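Local coordinates for protein SusD homolog (Bacteroides thetaiotaomicron VPI-5482, PDB 3IV0) that probably binds a glycan at the outer membrane and passes it to a partner transporter, as other SusD-family lipoproteins do, though its own ligand is unknown, at residues Q16-E19 against T20-E23; Y64-Y67 against L68-D72. All coordinates share one frame; numbering follows the deposited sequence.

Contact 1: Q16-E19 against T20-E23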
loop_
_atom_site.group_PDB
_atom_site.type_symbol
_atom_site.label_atom_id
_atom_site.label_comp_id
_atom_site.label_asym_id
_atom_site.label_seq_id
_atom_site.Cartn_x
_atom_site.Cartn_y
_atom_site.Cartn_z
ATOM N N GLN A 16 -6.835 31.644 17.173
ATOM C CA GLN A 16 -8.158 31.771 17.773
ATOM C C GLN A 16 -9.001 30.510 17.590
ATOM O O GLN A 16 -10.225 30.564 17.575
ATOM C CB GLN A 16 -8.870 32.987 17.184
ATOM C CG GLN A 16 -8.008 34.251 17.179
ATOM C CD GLN A 16 -7.509 34.601 18.572
ATOM O OE1 GLN A 16 -8.219 34.397 19.561
ATOM N NE2 GLN A 16 -6.288 35.130 18.658
ATOM N N GLY A 17 -8.342 29.361 17.464
ATOM C CA GLY A 17 -9.049 28.098 17.258
ATOM C C GLY A 17 -9.150 27.246 18.506
ATOM O O GLY A 17 -9.041 27.730 19.632
ATOM N N ASN A 18 -9.314 25.943 18.306
ATOM C CA ASN A 18 -9.591 25.017 19.380
ATOM C C ASN A 18 -9.321 23.606 18.887
ATOM O O ASN A 18 -9.044 23.440 17.700
ATOM C CB ASN A 18 -11.067 25.139 19.808
ATOM C CG ASN A 18 -12.029 25.047 18.624
ATOM O OD1 ASN A 18 -12.001 24.089 17.846
ATOM N ND2 ASN A 18 -12.886 26.046 18.482
ATOM N N GLU A 19 -9.365 22.619 19.781
ATOM C CA GLU A 19 -9.113 21.215 19.432
ATOM C C GLU A 19 -9.964 20.734 18.276
ATOM O O GLU A 19 -9.492 19.987 17.417
ATOM C CB GLU A 19 -9.336 20.281 20.641
ATOM C CG GLU A 19 -9.211 18.770 20.337
ATOM C CD GLU A 19 -9.428 17.861 21.558
ATOM O OE1 GLU A 19 -9.145 18.297 22.705
ATOM O OE2 GLU A 19 -9.863 16.690 21.359
ATOM N N THR A 20 -11.234 21.096 18.271
ATOM C CA THR A 20 -12.155 20.620 17.249
ATOM C C THR A 20 -11.726 21.074 15.855
ATOM O O THR A 20 -11.696 20.271 14.895
ATOM C CB THR A 20 -13.592 21.110 17.577
ATOM O OG1 THR A 20 -13.975 20.534 18.830
ATOM C CG2 THR A 20 -14.562 20.684 16.508
ATOM N N ASN A 21 -11.326 22.329 15.721
ATOM C CA ASN A 21 -10.902 22.839 14.429
ATOM C C ASN A 21 -9.535 22.275 14.033
ATOM O O ASN A 21 -9.303 21.968 12.856
ATOM C CB ASN A 21 -10.901 24.356 14.463
ATOM C CG ASN A 21 -12.290 24.916 14.657
ATOM O OD1 ASN A 21 -13.275 24.168 14.646
ATOM N ND2 ASN A 21 -12.381 26.221 14.828
ATOM N N ALA A 22 -8.658 22.098 15.001
ATOM C CA ALA A 22 -7.368 21.473 14.711
ATOM C C ALA A 22 -7.579 20.039 14.234
ATOM O O ALA A 22 -6.903 19.607 13.287
ATOM C CB ALA A 22 -6.434 21.511 15.922
ATOM N N GLU A 23 -8.501 19.306 14.848
ATOM C CA GLU A 23 -8.795 17.953 14.417
ATOM C C GLU A 23 -9.402 17.925 13.027
ATOM O O GLU A 23 -9.052 17.053 12.244
ATOM C CB GLU A 23 -9.657 17.206 15.422
ATOM C CG GLU A 23 -9.761 15.697 15.140
ATOM C CD GLU A 23 -10.204 14.893 16.348
ATOM O OE1 GLU A 23 -10.992 15.438 17.167
ATOM O OE2 GLU A 23 -9.779 13.718 16.495
HETATM O O HOH W 1 -15.388 24.652 16.590
#
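Asn18 turns its side-chain carbonyl into the first turn of helix 19-39 and meets the backbone of Asn21. Asn18 OD1 accepts from Asn21 N at 2.8 Å. The bond is slightly bent, and the donor nitrogen approaches almost end-on to the side-chain C=O. The torsion of Asn18 makes this possible: CG sits between its own backbone N and carbonyl carbon (chi1 51°), which folds the amide back over the helix start. The Asn21 side chain lies beside this amide without bonding to it. The two amide planes are 55° apart, and Asn21 CG comes 3.3 Å from Asn18 OD1. One water joins the pair. It donates to Asn21 OD1 at 2.9 Å and accepts a weak bond from Asn18 ND2. The Asn18 backbone carbonyl also takes part, accepting from Ala22 N at 3.0 Å. One residue on, Glu19 O accepts from Glu23 N at 2.8 Å. The side chains of Glu19 and Glu23 run out extended, both with CG anti to the backbone N. Their carboxylates come near each other, with OE2 of Glu19 4.5 Å from OE1 of Glu23. Salt bridges to Lys119 and Arg199, respectively, probably offset this like charge. Asn18 is thus the N-cap of helix 19-39, with the side-chain-to-N3 bond of a classic asparagine cap.

Contact 2: Y64-Y67 against L68-D72; sequences YVAY and LANND
A Schellman motif ends helix 63-69, and Tyr67 and Asp72 meet across it. Tyr67 O accepts from Asp72 N at 2.9 Å. The side chains of the pair meet too. The Tyr67 ring and the Asp72 carboxylate have planes 76° apart, and Asp72 OD2 comes 4.1 Å from Tyr67 CD1. Asp72 CB packs against the same ring atom. Tyr67 CG stands anti to its carbonyl carbon (chi1 -63°), which sets the ring beside the chain as it turns. The ring hydroxyl is hydrogen-bonded to Thr79. The helix ends at Asn71, where phi turns positive (57°). Asn71 N bonds back to Leu68 O at 3.1 Å. This is the 5→2 bond of the Schellman motif, and Asp72 N to Tyr67 O is the 6→1 bond, both closed over the left-handed Asn71. The Asn71 side chain also ties the turn to Arg51 and the carbonyl of Ala458. Asp72 is in turn the N-cap of helix 73-79: Asp72 OD1 accepts a weak hydrogen bond from Glu75 N. Further back, Leu68 N donates an almost straight bond to Tyr64 O at 2.9 Å. Leu68 CD1 lies at the edge of the Tyr64 ring, near its plane, 4.3 Å from Tyr64 CD1. On the exposed side, Asn70 N makes its stronger bond to Ala66 O at 2.9 Å, and the same N-H makes a weak one to Tyr67 O. Asn70 CG lies close to Ala66 O.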
loop_
_atom_site.group_PDB
_atom_site.type_symbol
_atom_site.label_atom_id
_atom_site.label_comp_id
_atom_site.label_asym_id
_atom_site.label_seq_id
_atom_site.Cartn_x
_atom_site.Cartn_y
_atom_site.Cartn_z
ATOM N N TYR A 64 -5.476 0.545 -20.840
ATOM C CA TYR A 64 -4.582 0.742 -19.700
ATOM C C TYR A 64 -4.214 -0.564 -19.008
ATOM O O TYR A 64 -3.119 -0.656 -18.444
ATOM C CB TYR A 64 -5.170 1.729 -18.695
ATOM C CG TYR A 64 -6.455 1.321 -18.045
ATOM C CD1 TYR A 64 -6.469 0.606 -16.874
ATOM C CD2 TYR A 64 -7.679 1.692 -18.603
ATOM C CE1 TYR A 64 -7.647 0.238 -16.262
ATOM C CE2 TYR A 64 -8.876 1.314 -18.002
ATOM C CZ TYR A 64 -8.848 0.594 -16.823
ATOM O OH TYR A 64 -10.016 0.261 -16.202
ATOM N N VAL A 65 -5.059 -1.597 -19.104
ATOM C CA VAL A 65 -4.735 -2.864 -18.477
ATOM C C VAL A 65 -3.452 -3.447 -19.063
ATOM O O VAL A 65 -2.537 -3.805 -18.336
ATOM C CB VAL A 65 -5.879 -3.883 -18.585
ATOM C CG1 VAL A 65 -5.423 -5.234 -18.028
ATOM C CG2 VAL A 65 -7.106 -3.332 -17.836
ATOM N N ALA A 66 -3.413 -3.614 -20.380
ATOM C CA ALA A 66 -2.190 -4.091 -21.042
ATOM C C ALA A 66 -1.023 -3.156 -20.846
ATOM O O ALA A 66 0.090 -3.608 -20.653
ATOM C CB ALA A 66 -2.415 -4.341 -22.568
ATOM N N TYR A 67 -1.228 -1.844 -20.958
ATOM C CA TYR A 67 -0.115 -0.942 -20.721
ATOM C C TYR A 67 0.508 -1.177 -19.345
ATOM O O TYR A 67 1.748 -1.263 -19.208
ATOM C CB TYR A 67 -0.547 0.503 -20.856
ATOM C CG TYR A 67 -1.044 0.914 -22.231
ATOM C CD1 TYR A 67 -0.564 0.344 -23.407
ATOM C CD2 TYR A 67 -1.964 1.936 -22.343
ATOM C CE1 TYR A 67 -1.034 0.781 -24.650
ATOM C CE2 TYR A 67 -2.412 2.372 -23.556
ATOM C CZ TYR A 67 -1.953 1.793 -24.696
ATOM O OH TYR A 67 -2.432 2.272 -25.896
ATOM N N LEU A 68 -0.310 -1.289 -18.311
ATOM C CA LEU A 68 0.224 -1.568 -16.978
ATOM C C LEU A 68 0.918 -2.902 -16.922
ATOM O O LEU A 68 2.051 -3.000 -16.427
ATOM C CB LEU A 68 -0.890 -1.481 -15.934
ATOM C CG LEU A 68 -1.337 -0.051 -15.683
ATOM C CD1 LEU A 68 -2.679 -0.046 -14.991
ATOM C CD2 LEU A 68 -0.286 0.743 -14.880
ATOM N N ALA A 69 0.272 -3.930 -17.457
ATOM C CA ALA A 69 0.838 -5.277 -17.452
ATOM C C ALA A 69 2.220 -5.326 -18.070
ATOM O O ALA A 69 3.078 -6.088 -17.628
ATOM C CB ALA A 69 -0.087 -6.248 -18.214
ATOM N N ASN A 70 2.397 -4.533 -19.111
ATOM C CA ASN A 70 3.605 -4.523 -19.929
ATOM C C ASN A 70 4.587 -3.437 -19.589
ATOM O O ASN A 70 5.604 -3.262 -20.262
ATOM C CB ASN A 70 3.220 -4.383 -21.399
ATOM C CG ASN A 70 2.452 -5.576 -21.930
ATOM O OD1 ASN A 70 2.629 -6.702 -21.463
ATOM N ND2 ASN A 70 1.584 -5.322 -22.909
ATOM N N ASN A 71 4.291 -2.652 -18.544
ATOM C CA ASN A 71 5.142 -1.526 -18.193
ATOM C C ASN A 71 5.330 -0.533 -19.342
ATOM O O ASN A 71 6.357 0.151 -19.416
ATOM C CB ASN A 71 6.489 -2.004 -17.617
ATOM C CG ASN A 71 7.226 -0.917 -16.865
ATOM O OD1 ASN A 71 6.592 -0.137 -16.132
ATOM N ND2 ASN A 71 8.532 -0.798 -17.068
ATOM N N ASP A 72 4.287 -0.389 -20.172
ATOM C CA ASP A 72 4.294 0.539 -21.295
ATOM C C ASP A 72 3.749 1.874 -20.824
ATOM O O ASP A 72 2.680 2.337 -21.278
ATOM C CB ASP A 72 3.432 -0.038 -22.434
ATOM C CG ASP A 72 3.742 0.563 -23.824
ATOM O OD1 ASP A 72 4.417 1.613 -23.993
ATOM O OD2 ASP A 72 3.222 -0.055 -24.791
#

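In the fold
Both contacts are local and mark helix ends. Contact 1 comes first along the chain and starts helix 19-39. Contact 2 follows, closing helix 63-69 and leading into helix 73-79. Helix 43-50 and strand 55-57 lie between them in sequence. Their centres are about 45 Å apart and their nearest atoms about 33 Å, on opposite sides of the chain's centre. This early part of the chain therefore reaches across much of the molecule. Contact 1 is at the surface, next to helix 117-142. Contact 2 is partly buried, packed against helices 43-50 and 73-79. Both belong to the starch-binding, outer-membrane-associating region of the protein, and each is a separate helix end.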